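Local coordinates for hypothetical protein (Parabacteroides merdae, PDB 4OO3), which is a putative oxidoreductase that probably binds a dinucleotide cofactor such as NAD through its Rossmann-fold domain, at residues I155-V169 with L359-V373. Residues are numbered along the deposited sequence; the frame is centred on the assembly and turned at random.
Sequences ITTMLQRELSTIPAV and LTASMEKVSAEYPGV
Leu159 lays its CD2 methyl over one face of the Tyr370 ring, 3.8 Å from the centroid and 25° off the ring normal, a CH-pi contact displaced toward the rim. Leucine and tyrosine point opposite ways as they pass, whereas the selenomethionine side chain of Met158 runs across the tyrosine, with its CB and CE near the phenolic OH. In the plane of the ring, Glu162 CG meets the edge at CE1 (3.8 Å). The CD1 methyl of Ile155 also touches the ring, at CD2. Tyr370 is the first residue after helix 352-369 to leave helical backbone angles; with CG anti to its own carbonyl carbon (chi1 -53°), the ring is directed at helix 155-164. An alanine here would take away the ring that Leu159, Met158 and Glu162 close upon, and would probably leave a gap between the helices at this end.

Further along, Val366 CG2 packs against both Ile166 CD1 (3.7 Å) and Leu163 CD2 (3.9 Å). At the far end Ser362 sits against Val169, whose CG2 lies a tight 3.4 Å from Ser362 CB; the serine OG bonds back to the carbonyl O of Asp358 in its own helix. The helix axes approach to 11.1 Å and run at 134°, so side chains bridge the space, and Leu159 and Leu163 also touch Val385 and Leu342 of the mixed sheet beneath.

Above this apolar layer, the chain of Glu162 bends at chi2 and Lys365 reaches over from the other helix to meet it, NZ lying 2.9 Å from OE1 in a salt bridge whose hydrogen bonds are weak. Glu369 OE1 stands 4.2 Å from Glu162 OE2, so the lysine probably offsets some of the repulsion between the carboxylates. Apolar packing thus joins helix 155-164 and the residues following it to helix 352-369 in the C-terminal domain, with one ion pair along its more exposed side.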
# COMPACT_ATOMS: atom_id res chain seq x y z
N ILE A 155 1.28 12.75 -5.11
CA ILE A 155 2.10 13.88 -5.56
C ILE A 155 3.22 14.31 -4.60
O ILE A 155 4.34 14.54 -5.04
CB ILE A 155 1.22 15.09 -5.99
CG1 ILE A 155 2.07 16.22 -6.58
CG2 ILE A 155 0.38 15.61 -4.83
CD1 ILE A 155 2.89 15.83 -7.79
N THR A 156 2.93 14.43 -3.30
CA THR A 156 3.97 14.84 -2.33
C THR A 156 5.08 13.81 -2.27
O THR A 156 6.26 14.16 -2.18
CB THR A 156 3.43 15.09 -0.91
OG1 THR A 156 2.85 13.90 -0.36
CG2 THR A 156 2.41 16.23 -0.90
N THR A 157 4.72 12.53 -2.34
CA THR A 157 5.70 11.46 -2.39
C THR A 157 6.60 11.60 -3.62
O THR A 157 7.83 11.48 -3.50
CB THR A 157 5.01 10.08 -2.36
OG1 THR A 157 4.71 9.75 -1.00
CG2 THR A 157 5.89 8.99 -2.94
N MSE A 158 6.01 11.88 -4.78
CA MSE A 158 6.77 12.01 -6.02
C MSE A 158 7.71 13.18 -5.94
O MSE A 158 8.82 13.12 -6.46
CB MSE A 158 5.87 12.16 -7.24
CG MSE A 158 5.14 10.85 -7.51
SE MSE A 158 3.82 11.08 -8.95
CE MSE A 158 5.09 10.95 -10.45
N LEU A 159 7.28 14.26 -5.29
CA LEU A 159 8.13 15.45 -5.18
C LEU A 159 9.25 15.23 -4.17
O LEU A 159 10.36 15.75 -4.34
CB LEU A 159 7.29 16.69 -4.83
CG LEU A 159 6.39 17.18 -5.97
CD1 LEU A 159 5.40 18.22 -5.50
CD2 LEU A 159 7.23 17.72 -7.11
N GLN A 160 8.97 14.46 -3.13
CA GLN A 160 9.96 14.12 -2.13
C GLN A 160 11.10 13.33 -2.78
O GLN A 160 12.27 13.68 -2.64
CB GLN A 160 9.31 13.31 -1.01
CG GLN A 160 9.71 13.74 0.39
CD GLN A 160 9.17 12.81 1.45
OE1 GLN A 160 8.48 11.85 1.16
NE2 GLN A 160 9.50 13.10 2.70
N ARG A 161 10.74 12.29 -3.52
CA ARG A 161 11.70 11.51 -4.31
C ARG A 161 12.54 12.40 -5.23
O ARG A 161 13.76 12.27 -5.27
CB ARG A 161 10.97 10.44 -5.13
CG ARG A 161 11.83 9.57 -6.04
CD ARG A 161 10.98 8.42 -6.57
NE ARG A 161 11.48 7.82 -7.82
CZ ARG A 161 11.90 6.56 -7.97
NH1 ARG A 161 11.94 5.70 -6.95
NH2 ARG A 161 12.30 6.15 -9.16
N GLU A 162 11.87 13.30 -5.95
CA GLU A 162 12.56 14.18 -6.90
C GLU A 162 13.55 15.10 -6.22
O GLU A 162 14.70 15.19 -6.64
CB GLU A 162 11.57 15.01 -7.72
CG GLU A 162 11.55 14.63 -9.20
CD GLU A 162 12.78 15.11 -9.95
OE1 GLU A 162 13.21 16.27 -9.73
OE2 GLU A 162 13.31 14.34 -10.77
N LEU A 163 13.09 15.77 -5.16
CA LEU A 163 13.92 16.72 -4.43
C LEU A 163 15.12 16.06 -3.75
O LEU A 163 16.19 16.66 -3.68
CB LEU A 163 13.08 17.48 -3.40
CG LEU A 163 12.03 18.46 -3.96
CD1 LEU A 163 11.28 19.11 -2.81
CD2 LEU A 163 12.67 19.52 -4.83
N SER A 164 14.93 14.84 -3.27
CA SER A 164 15.99 14.11 -2.57
C SER A 164 17.14 13.72 -3.49
O SER A 164 18.26 13.51 -3.03
CB SER A 164 15.43 12.85 -1.91
OG SER A 164 15.13 11.84 -2.87
N THR A 165 16.86 13.62 -4.79
CA THR A 165 17.89 13.33 -5.80
C THR A 165 18.62 14.58 -6.33
O THR A 165 19.48 14.45 -7.19
CB THR A 165 17.28 12.61 -7.02
OG1 THR A 165 16.25 13.41 -7.59
CG2 THR A 165 16.71 11.26 -6.62
N ILE A 166 18.28 15.76 -5.81
CA ILE A 166 18.95 17.00 -6.22
C ILE A 166 19.91 17.47 -5.12
O ILE A 166 19.47 18.05 -4.13
CB ILE A 166 17.92 18.12 -6.55
CG1 ILE A 166 16.91 17.61 -7.58
CG2 ILE A 166 18.63 19.35 -7.09
CD1 ILE A 166 15.76 18.56 -7.85
N PRO A 167 21.22 17.21 -5.29
CA PRO A 167 22.21 17.53 -4.26
C PRO A 167 22.20 18.98 -3.78
O PRO A 167 22.43 19.24 -2.59
CB PRO A 167 23.54 17.22 -4.95
CG PRO A 167 23.21 16.21 -5.99
CD PRO A 167 21.82 16.51 -6.44
N ALA A 168 21.94 19.91 -4.70
CA ALA A 168 21.84 21.33 -4.35
C ALA A 168 20.73 21.59 -3.33
O ALA A 168 20.85 22.48 -2.48
CB ALA A 168 21.60 22.15 -5.61
N VAL A 169 19.66 20.80 -3.41
CA VAL A 169 18.53 20.94 -2.49
C VAL A 169 18.71 20.11 -1.21
O VAL A 169 18.65 20.65 -0.11
CB VAL A 169 17.22 20.53 -3.19
CG1 VAL A 169 16.04 20.66 -2.25
CG2 VAL A 169 17.01 21.36 -4.44
N LEU A 359 18.37 26.72 -4.39
CA LEU A 359 16.97 26.32 -4.32
C LEU A 359 16.21 26.77 -5.57
O LEU A 359 15.64 25.96 -6.29
CB LEU A 359 16.33 26.90 -3.05
CG LEU A 359 15.28 26.07 -2.32
CD1 LEU A 359 15.81 24.70 -1.93
CD2 LEU A 359 14.81 26.83 -1.09
N THR A 360 16.24 28.08 -5.84
CA THR A 360 15.49 28.63 -6.97
C THR A 360 16.03 28.12 -8.31
O THR A 360 15.26 27.86 -9.23
CB THR A 360 15.48 30.18 -6.94
OG1 THR A 360 16.76 30.67 -6.55
CG2 THR A 360 14.43 30.69 -5.94
N ALA A 361 17.35 27.94 -8.41
CA ALA A 361 17.95 27.30 -9.59
C ALA A 361 17.46 25.86 -9.79
O ALA A 361 17.17 25.44 -10.91
CB ALA A 361 19.47 27.32 -9.49
N SER A 362 17.34 25.11 -8.69
CA SER A 362 16.86 23.73 -8.74
C SER A 362 15.37 23.62 -9.07
O SER A 362 14.95 22.66 -9.73
CB SER A 362 17.12 23.01 -7.42
OG SER A 362 18.50 22.93 -7.14
N MSE A 363 14.58 24.58 -8.62
CA MSE A 363 13.13 24.54 -8.83
C MSE A 363 12.75 24.72 -10.27
O MSE A 363 11.70 24.26 -10.71
CB MSE A 363 12.40 25.57 -7.96
CG MSE A 363 12.32 25.15 -6.50
SE MSE A 363 11.49 23.37 -6.24
CE MSE A 363 9.69 23.77 -6.93
N GLU A 364 13.62 25.38 -11.05
CA GLU A 364 13.42 25.46 -12.49
C GLU A 364 13.31 24.05 -13.08
O GLU A 364 12.38 23.74 -13.83
CB GLU A 364 14.56 26.24 -13.14
CG GLU A 364 14.57 27.72 -12.78
CD GLU A 364 15.79 28.46 -13.30
OE1 GLU A 364 16.62 27.85 -14.02
OE2 GLU A 364 15.91 29.66 -13.00
N LYS A 365 14.26 23.19 -12.72
CA LYS A 365 14.26 21.79 -13.14
C LYS A 365 12.99 21.06 -12.67
O LYS A 365 12.38 20.31 -13.43
CB LYS A 365 15.57 21.10 -12.66
CG LYS A 365 15.48 19.66 -12.16
CD LYS A 365 15.29 18.64 -13.27
CE LYS A 365 15.82 17.26 -12.87
NZ LYS A 365 15.40 16.85 -11.51
N VAL A 366 12.59 21.30 -11.42
CA VAL A 366 11.41 20.65 -10.82
C VAL A 366 10.10 21.10 -11.47
O VAL A 366 9.18 20.30 -11.64
CB VAL A 366 11.36 20.90 -9.30
CG1 VAL A 366 10.09 20.31 -8.68
CG2 VAL A 366 12.59 20.32 -8.62
N SER A 367 10.01 22.38 -11.82
CA SER A 367 8.85 22.94 -12.51
C SER A 367 8.66 22.35 -13.89
O SER A 367 7.53 22.20 -14.36
CB SER A 367 8.99 24.46 -12.65
OG SER A 367 9.15 25.07 -11.39
N ALA A 368 9.77 22.03 -14.55
CA ALA A 368 9.73 21.33 -15.83
C ALA A 368 9.03 19.98 -15.66
O ALA A 368 8.13 19.65 -16.42
CB ALA A 368 11.13 21.14 -16.39
N GLU A 369 9.46 19.22 -14.65
CA GLU A 369 8.87 17.91 -14.35
C GLU A 369 7.40 18.05 -13.95
O GLU A 369 6.55 17.31 -14.43
CB GLU A 369 9.62 17.22 -13.21
CG GLU A 369 11.13 17.06 -13.37
CD GLU A 369 11.51 16.01 -14.39
OE1 GLU A 369 11.06 14.85 -14.25
OE2 GLU A 369 12.27 16.36 -15.32
N TYR A 370 7.11 19.00 -13.06
CA TYR A 370 5.76 19.18 -12.51
C TYR A 370 5.33 20.63 -12.64
O TYR A 370 5.47 21.41 -11.70
CB TYR A 370 5.72 18.75 -11.03
CG TYR A 370 6.25 17.36 -10.77
CD1 TYR A 370 7.60 17.15 -10.52
CD2 TYR A 370 5.39 16.26 -10.78
CE1 TYR A 370 8.09 15.87 -10.29
CE2 TYR A 370 5.88 14.98 -10.55
CZ TYR A 370 7.23 14.79 -10.30
OH TYR A 370 7.72 13.53 -10.07
N PRO A 371 4.80 21.00 -13.81
CA PRO A 371 4.37 22.38 -14.07
C PRO A 371 3.47 22.94 -12.98
O PRO A 371 2.68 22.20 -12.40
CB PRO A 371 3.59 22.25 -15.37
CG PRO A 371 4.19 21.08 -16.07
CD PRO A 371 4.67 20.15 -15.00
N GLY A 372 3.61 24.23 -12.70
CA GLY A 372 2.83 24.89 -11.66
C GLY A 372 3.46 24.82 -10.27
O GLY A 372 3.18 25.65 -9.42
N VAL A 373 4.31 23.82 -10.04
CA VAL A 373 4.89 23.60 -8.73
C VAL A 373 5.96 24.66 -8.44
O VAL A 373 6.94 24.79 -9.18
CB VAL A 373 5.48 22.17 -8.60
CG1 VAL A 373 6.18 21.98 -7.27
CG2 VAL A 373 4.38 21.13 -8.77